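Copper-transporting atpase (Sulfolobus solfataricus, PDB 2YJ3) probably uses ATP hydrolysis to drive copper or related cations across the membrane, the fragment here being its catalytic ATP-binding and phosphorylation domains. Local coordinates at residues A[15-20]-A[233-238]; A[33-38]-A[157-162]; A[117-122]-A[131-136]; A[200-205]-A[219-224]. The protein carries 1 engineered substitution. One frame throughout, in Å; residues are numbered along the deposited sequence.

How the interactions relate
Interactions 1, 2 and 4 share one mixed sheet, that of the phosphorylation domain, whereas interaction 3 belongs to the antiparallel sheet of the nucleotide-binding domain. Along the chain, interaction 1 closes the loop that encloses the rest; interaction 3 is nested inside interaction 2, and interaction 4 follows both. Interactions 1 and 4, with centres about 9 Å apart, adjoin through strands 236-238 and 219-223, which are neighbours in the sheet. Interaction 4 adjoins interaction 2 through strands 201-205 and 30-34, their centres about 13 Å apart. Asp135 of interaction 3 reaches Lys35 and Thr36 of interaction 2, so the segment just past strand 126-134 is tied to ATP-binding residues of the other domain.

Interaction 1: residues A[15-20]-A[233-238]; sequences IIKNSN and VADIIL
Ile16 and Ile236 lie alongside each other with their side chains pointing the same way, CD1 of Ile16 coming to 4.1 Å from CG1 of Ile236. Both lean onto Val21 of helix 20-27, and Met9 of helix 5-11 also reaches Ile16. The other face belongs to Ile15 and Ile237, which meet near their roots, CB to CB at 4.0 Å, before Ile15 runs on toward Tyr6 and Leu10. Ile15 and Ile237 form a hydrogen-bonded antiparallel pair: Ile15 N gives to Ile237 O at 2.9 Å, and Ile237 N returns the bond to Ile15 O at 2.9 Å, each donor in the plane of the carbonyl it meets. Short strand 15-16 thereby becomes the antiparallel edge of the otherwise parallel sheet of the phosphorylation domain, a Rossmann-like core of the haloacid dehalogenase type; strand 236-238 bonds on its far side to strand 219-223. Past the paired residues, Lys17 N makes a weak bond of 3.0 Å to Asp235 O. The Lys17 chain starts with CG anti to the backbone N (chi1 175°), then bends at chi3 (72°) and chi4 (80°), which folds it across Asp235. The modelled CE sits doubtfully close to the carboxylate, while Lys17 NZ stays 3.9 Å from Asp235 OD1 in a long salt bridge.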
# COMPACT_ATOMS: atom_id res chain seq x y z
N ILE A 15 7.59 17.02 4.52
CA ILE A 15 9.04 17.23 4.48
C ILE A 15 9.47 17.41 3.04
O ILE A 15 9.37 16.48 2.25
CB ILE A 15 9.79 16.00 5.00
CG1 ILE A 15 9.30 15.62 6.39
CG2 ILE A 15 11.30 16.24 5.00
CD1 ILE A 15 10.04 14.46 7.00
N ILE A 16 9.96 18.60 2.71
CA ILE A 16 10.36 18.89 1.34
C ILE A 16 11.86 18.79 1.14
O ILE A 16 12.65 18.99 2.07
CB ILE A 16 9.90 20.29 0.91
CG1 ILE A 16 8.56 20.64 1.54
CG2 ILE A 16 9.81 20.35 -0.61
CD1 ILE A 16 7.38 20.43 0.61
N LYS A 17 12.26 18.50 -0.10
CA LYS A 17 13.65 18.29 -0.46
C LYS A 17 14.27 19.56 -1.05
O LYS A 17 15.40 19.93 -0.72
CB LYS A 17 13.74 17.14 -1.45
CG LYS A 17 15.12 16.88 -2.01
CD LYS A 17 15.06 15.79 -3.06
CE LYS A 17 14.39 16.29 -4.33
NZ LYS A 17 15.33 17.09 -5.17
N ASN A 18 13.52 20.22 -1.93
CA ASN A 18 13.95 21.47 -2.52
C ASN A 18 12.77 22.42 -2.70
O ASN A 18 11.66 21.99 -3.01
CB ASN A 18 14.64 21.22 -3.87
N SER A 19 13.01 23.72 -2.51
CA SER A 19 11.97 24.72 -2.72
C SER A 19 11.43 24.63 -4.14
O SER A 19 10.30 25.04 -4.42
N ASN A 20 12.26 24.09 -5.04
CA ASN A 20 11.90 23.93 -6.45
C ASN A 20 10.64 23.09 -6.62
O ASN A 20 9.80 23.36 -7.48
N VAL A 233 14.59 10.31 -0.15
CA VAL A 233 14.84 10.29 -1.59
C VAL A 233 13.73 11.01 -2.37
O VAL A 233 14.01 11.82 -3.26
CB VAL A 233 14.98 8.84 -2.10
CG1 VAL A 233 15.25 8.82 -3.61
CG2 VAL A 233 16.09 8.10 -1.34
N ALA A 234 12.48 10.71 -2.02
CA ALA A 234 11.31 11.35 -2.64
C ALA A 234 11.34 12.87 -2.44
O ALA A 234 11.88 13.37 -1.46
CB ALA A 234 10.02 10.78 -2.05
N ASP A 235 10.75 13.59 -3.38
CA ASP A 235 10.70 15.04 -3.30
C ASP A 235 9.97 15.52 -2.06
O ASP A 235 10.36 16.52 -1.43
CB ASP A 235 10.01 15.60 -4.54
CG ASP A 235 10.87 15.47 -5.79
OD1 ASP A 235 12.05 15.09 -5.66
OD2 ASP A 235 10.36 15.76 -6.89
N ILE A 236 8.90 14.82 -1.70
CA ILE A 236 8.12 15.19 -0.53
C ILE A 236 7.77 13.98 0.29
O ILE A 236 7.19 13.03 -0.22
CB ILE A 236 6.80 15.85 -0.91
CG1 ILE A 236 7.05 17.12 -1.71
CG2 ILE A 236 5.97 16.15 0.35
CD1 ILE A 236 5.82 17.62 -2.42
N ILE A 237 8.09 14.02 1.57
CA ILE A 237 7.67 12.96 2.46
C ILE A 237 6.44 13.41 3.29
O ILE A 237 6.48 14.45 3.96
CB ILE A 237 8.83 12.49 3.36
CG1 ILE A 237 10.04 12.14 2.49
CG2 ILE A 237 8.40 11.33 4.23
CD1 ILE A 237 11.14 11.42 3.22
N LEU A 238 5.36 12.64 3.19
CA LEU A 238 4.14 12.94 3.95
C LEU A 238 4.25 12.30 5.31
O LEU A 238 3.66 11.23 5.53
CB LEU A 238 2.90 12.39 3.25
CG LEU A 238 1.92 13.35 2.58
CD1 LEU A 238 0.53 12.74 2.57
CD2 LEU A 238 1.89 14.68 3.28

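Interaction 2: residues A[33-38]-A[157-162]; sequences FEKTGT and ILSGDK. Engineered in segment 33-38: Glu34 (natural residue Asp). With SO4 (sulfate ion), chain C.
Lys35 NZ is gripped by two carboxylates: weakly by Asp161 OD2 at 3.2 Å, and more closely by Asp135 OD2, an oxygen to which Thr36 OG1 is also hydrogen-bonded. CG of Lys35 lies anti to its backbone N (chi1 167°), and later bends carry CE past Ser159 OG to Asp161. Ser159 OG itself accepts from Asp161 N at 2.8 Å, an ST turn that shapes the loop presenting this aspartate. Lys35, Thr36, Ser159, Gly160 and Asp161 bind ATP in this protein, though no nucleotide is bound to this chain. Glu34 is engineered from the aspartate of the Asp-Lys-Thr-Gly-Thr motif, the position phosphorylated in P-type ATPases; its OE2 forms a salt bridge with Lys187. A sulfate, probably from the crystallisation liquor, takes a weak bond from Gly160 N to its O3 at 3.0 Å and is also hydrogen-bonded by Lys187 NZ. Behind the pocket, two nearly straight backbone bonds join the parallel strands, Leu158 N to Phe33 O at 2.7 Å and Lys35 N to Leu158 O at 2.9 Å. Strand 30-34 lies between 154-158 and 201-205, bonding to the latter through Glu34 and Ile204, with helix 163-173 packing on Lys35 and Ile157 and helix 243-250 on Phe33.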
# COMPACT_ATOMS: atom_id res chain seq x y z
N PHE A 33 -1.79 7.91 -8.13
CA PHE A 33 -1.83 7.25 -6.83
C PHE A 33 -1.48 5.77 -6.93
O PHE A 33 -1.93 5.07 -7.83
CB PHE A 33 -3.22 7.35 -6.22
CG PHE A 33 -3.63 8.74 -5.87
CD1 PHE A 33 -3.35 9.26 -4.62
CD2 PHE A 33 -4.32 9.51 -6.79
CE1 PHE A 33 -3.73 10.54 -4.30
CE2 PHE A 33 -4.71 10.80 -6.46
CZ PHE A 33 -4.42 11.31 -5.21
N GLU A 34 -0.70 5.30 -5.97
CA GLU A 34 -0.57 3.89 -5.69
C GLU A 34 -1.74 3.46 -4.84
O GLU A 34 -1.97 4.03 -3.77
CB GLU A 34 0.72 3.65 -4.93
CG GLU A 34 1.89 3.29 -5.81
CD GLU A 34 2.04 1.80 -5.96
OE1 GLU A 34 1.01 1.10 -6.06
OE2 GLU A 34 3.20 1.33 -5.94
N LYS A 35 -2.50 2.47 -5.28
CA LYS A 35 -3.65 2.05 -4.51
C LYS A 35 -3.23 1.83 -3.06
O LYS A 35 -3.76 2.45 -2.15
CB LYS A 35 -4.29 0.79 -5.09
CG LYS A 35 -5.29 0.12 -4.16
CD LYS A 35 -5.97 -1.08 -4.81
CE LYS A 35 -5.41 -2.38 -4.29
NZ LYS A 35 -5.92 -2.76 -2.94
N THR A 36 -2.24 0.96 -2.86
CA THR A 36 -1.93 0.48 -1.52
C THR A 36 -1.08 1.46 -0.74
O THR A 36 0.04 1.78 -1.15
CB THR A 36 -1.19 -0.86 -1.59
OG1 THR A 36 -2.00 -1.81 -2.27
CG2 THR A 36 -0.87 -1.35 -0.17
N GLY A 37 -1.60 1.93 0.39
CA GLY A 37 -0.84 2.78 1.28
C GLY A 37 -1.16 4.25 1.14
O GLY A 37 -1.02 5.02 2.10
N THR A 38 -1.60 4.66 -0.05
CA THR A 38 -1.92 6.06 -0.26
C THR A 38 -3.42 6.32 -0.20
O THR A 38 -3.88 7.10 0.63
CB THR A 38 -1.34 6.61 -1.57
OG1 THR A 38 -2.11 6.14 -2.68
CG2 THR A 38 0.11 6.17 -1.72
N ILE A 157 -4.79 5.71 -10.99
CA ILE A 157 -4.51 4.75 -9.93
C ILE A 157 -3.66 3.61 -10.49
O ILE A 157 -4.03 3.01 -11.50
CB ILE A 157 -5.80 4.15 -9.36
CG1 ILE A 157 -6.64 5.23 -8.65
CG2 ILE A 157 -5.50 3.01 -8.41
CD1 ILE A 157 -7.93 4.68 -8.07
N LEU A 158 -2.53 3.31 -9.85
CA LEU A 158 -1.71 2.15 -10.24
C LEU A 158 -1.70 1.16 -9.09
O LEU A 158 -1.83 1.55 -7.93
CB LEU A 158 -0.27 2.56 -10.55
CG LEU A 158 -0.04 3.69 -11.54
CD1 LEU A 158 1.45 3.83 -11.79
CD2 LEU A 158 -0.82 3.46 -12.82
N SER A 159 -1.54 -0.12 -9.41
CA SER A 159 -1.55 -1.14 -8.36
C SER A 159 -1.03 -2.49 -8.85
O SER A 159 -1.24 -2.86 -9.99
CB SER A 159 -2.95 -1.30 -7.79
OG SER A 159 -3.01 -2.37 -6.86
N GLY A 160 -0.35 -3.20 -7.96
CA GLY A 160 0.11 -4.55 -8.24
C GLY A 160 -0.97 -5.53 -7.85
O GLY A 160 -0.76 -6.75 -7.82
N ASP A 161 -2.14 -4.99 -7.54
CA ASP A 161 -3.26 -5.82 -7.12
C ASP A 161 -4.15 -6.27 -8.29
O ASP A 161 -4.09 -5.72 -9.39
CB ASP A 161 -4.08 -5.09 -6.06
CG ASP A 161 -4.60 -6.01 -4.98
OD1 ASP A 161 -4.86 -7.20 -5.28
OD2 ASP A 161 -4.75 -5.55 -3.83
N LYS A 162 -4.99 -7.27 -8.03
CA LYS A 162 -5.85 -7.82 -9.08
C LYS A 162 -6.92 -6.85 -9.56
O LYS A 162 -7.35 -5.96 -8.83
CB LYS A 162 -6.49 -9.14 -8.62
CG LYS A 162 -5.65 -10.37 -8.96
CD LYS A 162 -4.22 -10.22 -8.47
S SO4 C . 1.31 -2.85 -4.94
O1 SO4 C . 2.29 -2.95 -6.02
O2 SO4 C . 0.66 -1.54 -4.97
O3 SO4 C . 0.28 -3.89 -5.08
O4 SO4 C . 2.00 -3.03 -3.67

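Interaction 3: residues A[117-122]-A[131-136]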
# COMPACT_ATOMS: atom_id res chain seq x y z
N ASN A 117 -9.44 -16.42 -3.01
CA ASN A 117 -8.77 -16.00 -1.77
C ASN A 117 -7.30 -15.61 -1.94
O ASN A 117 -6.71 -15.74 -3.02
CB ASN A 117 -8.92 -17.07 -0.68
CG ASN A 117 -8.62 -18.46 -1.19
OD1 ASN A 117 -9.44 -19.37 -1.05
ND2 ASN A 117 -7.45 -18.63 -1.79
N ASP A 118 -6.71 -15.13 -0.85
CA ASP A 118 -5.43 -14.43 -0.94
C ASP A 118 -4.28 -15.11 -0.19
O ASP A 118 -3.11 -14.87 -0.50
CB ASP A 118 -5.61 -12.98 -0.46
CG ASP A 118 -6.70 -12.24 -1.24
OD1 ASP A 118 -6.70 -12.33 -2.49
OD2 ASP A 118 -7.56 -11.57 -0.61
N ILE A 119 -4.60 -15.97 0.78
CA ILE A 119 -3.58 -16.54 1.64
C ILE A 119 -3.95 -17.93 2.10
O ILE A 119 -5.01 -18.14 2.69
CB ILE A 119 -3.36 -15.67 2.90
CG1 ILE A 119 -3.05 -14.23 2.53
CG2 ILE A 119 -2.24 -16.24 3.74
CD1 ILE A 119 -1.59 -13.97 2.25
N ALA A 120 -3.07 -18.89 1.84
CA ALA A 120 -3.36 -20.28 2.19
C ALA A 120 -2.52 -20.69 3.38
O ALA A 120 -1.36 -20.28 3.51
CB ALA A 120 -3.08 -21.21 0.99
N VAL A 121 -3.11 -21.48 4.27
CA VAL A 121 -2.34 -22.02 5.39
C VAL A 121 -2.10 -23.50 5.11
O VAL A 121 -3.06 -24.25 4.88
CB VAL A 121 -3.08 -21.88 6.71
CG1 VAL A 121 -2.23 -22.46 7.84
CG2 VAL A 121 -3.49 -20.41 6.98
N TYR A 122 -0.84 -23.93 5.12
CA TYR A 122 -0.52 -25.34 4.96
C TYR A 122 -0.04 -25.93 6.26
O TYR A 122 0.67 -25.26 7.03
CB TYR A 122 0.58 -25.53 3.92
CG TYR A 122 0.17 -25.06 2.56
CD1 TYR A 122 0.15 -23.71 2.25
CD2 TYR A 122 -0.19 -25.96 1.58
CE1 TYR A 122 -0.24 -23.27 1.00
CE2 TYR A 122 -0.56 -25.54 0.33
CZ TYR A 122 -0.59 -24.19 0.05
OH TYR A 122 -0.96 -23.76 -1.20
N PHE A 131 -7.29 -17.14 4.00
CA PHE A 131 -7.77 -15.79 4.34
C PHE A 131 -8.03 -15.03 3.08
O PHE A 131 -7.26 -15.15 2.11
CB PHE A 131 -6.70 -14.97 5.08
CG PHE A 131 -6.27 -15.54 6.39
CD1 PHE A 131 -5.27 -16.51 6.45
CD2 PHE A 131 -6.84 -15.10 7.58
CE1 PHE A 131 -4.88 -17.03 7.66
CE2 PHE A 131 -6.44 -15.60 8.80
CZ PHE A 131 -5.47 -16.57 8.85
N ASN A 132 -9.10 -14.23 3.09
CA ASN A 132 -9.24 -13.12 2.17
C ASN A 132 -8.78 -11.89 2.95
O ASN A 132 -9.23 -11.70 4.06
CB ASN A 132 -10.70 -12.95 1.74
CG ASN A 132 -10.99 -13.53 0.37
OD1 ASN A 132 -10.90 -14.74 0.15
ND2 ASN A 132 -11.37 -12.66 -0.56
N ILE A 133 -7.88 -11.09 2.40
CA ILE A 133 -7.49 -9.83 3.03
C ILE A 133 -7.70 -8.69 2.05
O ILE A 133 -7.48 -8.85 0.85
CB ILE A 133 -6.02 -9.82 3.52
CG1 ILE A 133 -5.07 -9.52 2.37
CG2 ILE A 133 -5.66 -11.11 4.22
CD1 ILE A 133 -4.84 -8.03 2.13
N SER A 134 -8.10 -7.53 2.55
CA SER A 134 -8.30 -6.38 1.67
C SER A 134 -7.76 -5.09 2.27
O SER A 134 -7.61 -4.96 3.49
CB SER A 134 -9.78 -6.23 1.32
OG SER A 134 -10.51 -5.78 2.45
N ASP A 135 -7.44 -4.14 1.39
CA ASP A 135 -7.04 -2.80 1.81
C ASP A 135 -8.27 -2.05 2.31
O ASP A 135 -9.39 -2.31 1.87
CB ASP A 135 -6.38 -2.05 0.64
CG ASP A 135 -4.93 -2.50 0.39
OD1 ASP A 135 -4.26 -2.94 1.36
OD2 ASP A 135 -4.45 -2.40 -0.76
N VAL A 136 -8.05 -1.13 3.24
CA VAL A 136 -9.11 -0.29 3.77
C VAL A 136 -8.94 1.13 3.22
O VAL A 136 -7.90 1.75 3.41
CB VAL A 136 -9.06 -0.23 5.31
CG1 VAL A 136 -10.06 0.80 5.85
CG2 VAL A 136 -9.34 -1.61 5.89
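Phe131 faces Ile119 across a beta hairpin, strands 119-123 and 126-134, within the antiparallel sheet of the nucleotide-binding domain. Its CB touches Ile119 CB at 4.0 Å; with CG turned anti to the carbonyl carbon (chi1 -62°), the ring then runs along the neighbouring strand. CD1 of Phe131 approaches Ile119 CG2 at 4.1 Å, and farther out CE1 of Phe131 meets Val121 CG2 at 3.7 Å, both methyls coming obliquely to the ring. The side chain is also packed by Phe49, Val46 and, from helix 53-63, Leu56 and Ala59, making Phe131 a buried link between sheet and helix. At the backbone, Phe131 N gives to Ile119 O at 2.8 Å, but Phe131 O is shared: Asp118 N reaches it at 3.0 Å and Ile119 N only weakly. Two residues facing one is a classic beta bulge, and it turns Asp118 toward the opposing strand. There OD2 of Asp118 uses its anti lone pair to receive Ile133 N at 3.1 Å, a side chain standing in for a backbone carbonyl. An alanine here would probably leave the Ile133 N-H without this acceptor and weaken the bulged end of the hairpin. The placing is probably not without cost, since Asp118 OD2 also lies 3.1 Å from Ile133 O, two acceptors with no bond between them.

Interaction 4: residues A[200-205]-A[219-224]; sequences KVLMIG and VSVAMG
Leu202 sets CG anti to its backbone N (chi1 178°), which lays its branched end against Val219, whose own chi1 of 17° is close to eclipsed. CD1 of Leu202 meets CG2 of Val219 at 3.7 Å, while CD2 reaches along the strand to CG2 of Val221 at 4.2 Å, so that one leucine spans two valines. Ile25 of helix 20-27 packs on both Leu202 and Val219. An alanine in place of Leu202 would probably open a gap between these valines and Ile25, and lose the contact that CD1 makes with Val219 CG2. Farther along the same face, Ile204 and Val221 lie side by side, CG1 of Ile204 at 4.1 Å from CB of Val221, both touching Leu246 of helix 243-250. Met223, bent at chi2 and chi3, brings its SD to 4.1 Å from Ile204 CG2. The two strands are the parallel pair of a beta-alpha-beta unit whose connection includes helix 211-216, inside the Rossmann-like sheet of the phosphorylation domain. Gly205 opens the Gly-Asp-Gly-Val-Asn-Asp sequence of P-type ATPases, in which Asn209 binds ATP. Five backbone bonds hold the pair, among them Val221 N to Met203 O at 2.7 Å and Met203 N to Val219 O at 2.8 Å; the last in line, Met223 N to Gly205 O at 3.0 Å, fastens the end nearest that loop. On the opposite face Met203 extends toward Glu34, and Ser220 OG bonds with Asp235 N, just before strand 236-238.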
# COMPACT_ATOMS: atom_id res chain seq x y z
N LYS A 200 3.60 16.36 -17.12
CA LYS A 200 4.31 16.58 -15.87
C LYS A 200 3.54 15.86 -14.76
O LYS A 200 2.38 16.15 -14.50
CB LYS A 200 4.50 18.07 -15.59
CG LYS A 200 5.54 18.73 -16.49
N VAL A 201 4.21 14.91 -14.13
CA VAL A 201 3.54 13.88 -13.34
C VAL A 201 3.97 13.92 -11.90
O VAL A 201 5.16 13.86 -11.59
CB VAL A 201 3.89 12.47 -13.88
CG1 VAL A 201 3.44 11.40 -12.89
CG2 VAL A 201 3.27 12.24 -15.25
N LEU A 202 2.99 14.00 -11.01
CA LEU A 202 3.26 13.96 -9.59
C LEU A 202 2.77 12.63 -9.10
O LEU A 202 1.64 12.22 -9.40
CB LEU A 202 2.54 15.10 -8.89
CG LEU A 202 2.65 15.20 -7.37
CD1 LEU A 202 2.42 16.65 -6.92
CD2 LEU A 202 1.69 14.25 -6.69
N MET A 203 3.60 11.92 -8.35
CA MET A 203 3.20 10.59 -7.95
C MET A 203 3.26 10.42 -6.46
O MET A 203 4.18 10.88 -5.81
CB MET A 203 4.06 9.53 -8.62
CG MET A 203 3.63 8.14 -8.21
SD MET A 203 4.47 6.81 -9.06
CE MET A 203 3.68 5.38 -8.31
N ILE A 204 2.28 9.70 -5.92
CA ILE A 204 2.20 9.42 -4.50
C ILE A 204 2.26 7.92 -4.29
O ILE A 204 1.43 7.18 -4.83
CB ILE A 204 0.87 9.94 -3.94
CG1 ILE A 204 0.67 11.38 -4.41
CG2 ILE A 204 0.84 9.79 -2.43
CD1 ILE A 204 -0.58 12.01 -3.89
N GLY A 205 3.22 7.47 -3.49
CA GLY A 205 3.45 6.04 -3.30
C GLY A 205 4.03 5.67 -1.94
O GLY A 205 4.24 6.52 -1.06
N VAL A 219 7.31 15.16 -9.87
CA VAL A 219 7.41 15.38 -8.43
C VAL A 219 6.85 14.19 -7.69
O VAL A 219 5.74 13.73 -7.97
CB VAL A 219 6.81 16.74 -7.96
CG1 VAL A 219 5.90 17.33 -9.02
CG2 VAL A 219 6.10 16.61 -6.59
N SER A 220 7.64 13.66 -6.78
CA SER A 220 7.32 12.44 -6.09
C SER A 220 6.99 12.69 -4.64
O SER A 220 7.65 13.47 -3.96
CB SER A 220 8.50 11.47 -6.17
OG SER A 220 9.66 12.07 -5.63
N VAL A 221 5.98 11.98 -4.16
CA VAL A 221 5.59 12.04 -2.77
C VAL A 221 5.63 10.63 -2.18
O VAL A 221 4.99 9.72 -2.70
CB VAL A 221 4.17 12.60 -2.63
CG1 VAL A 221 3.75 12.68 -1.17
CG2 VAL A 221 4.08 13.95 -3.30
N ALA A 222 6.38 10.47 -1.10
CA ALA A 222 6.41 9.24 -0.31
C ALA A 222 5.54 9.38 0.94
O ALA A 222 5.56 10.41 1.60
CB ALA A 222 7.84 8.93 0.10
N MET A 223 4.81 8.32 1.29
CA MET A 223 4.11 8.27 2.57
C MET A 223 5.08 8.10 3.75
O MET A 223 6.20 7.61 3.60
CB MET A 223 3.08 7.14 2.57
CG MET A 223 2.08 7.19 1.43
SD MET A 223 0.96 8.61 1.52
CE MET A 223 0.08 8.23 3.03
N GLY A 224 4.64 8.52 4.94
CA GLY A 224 5.41 8.28 6.14
C GLY A 224 5.36 6.81 6.53
O GLY A 224 6.16 6.36 7.35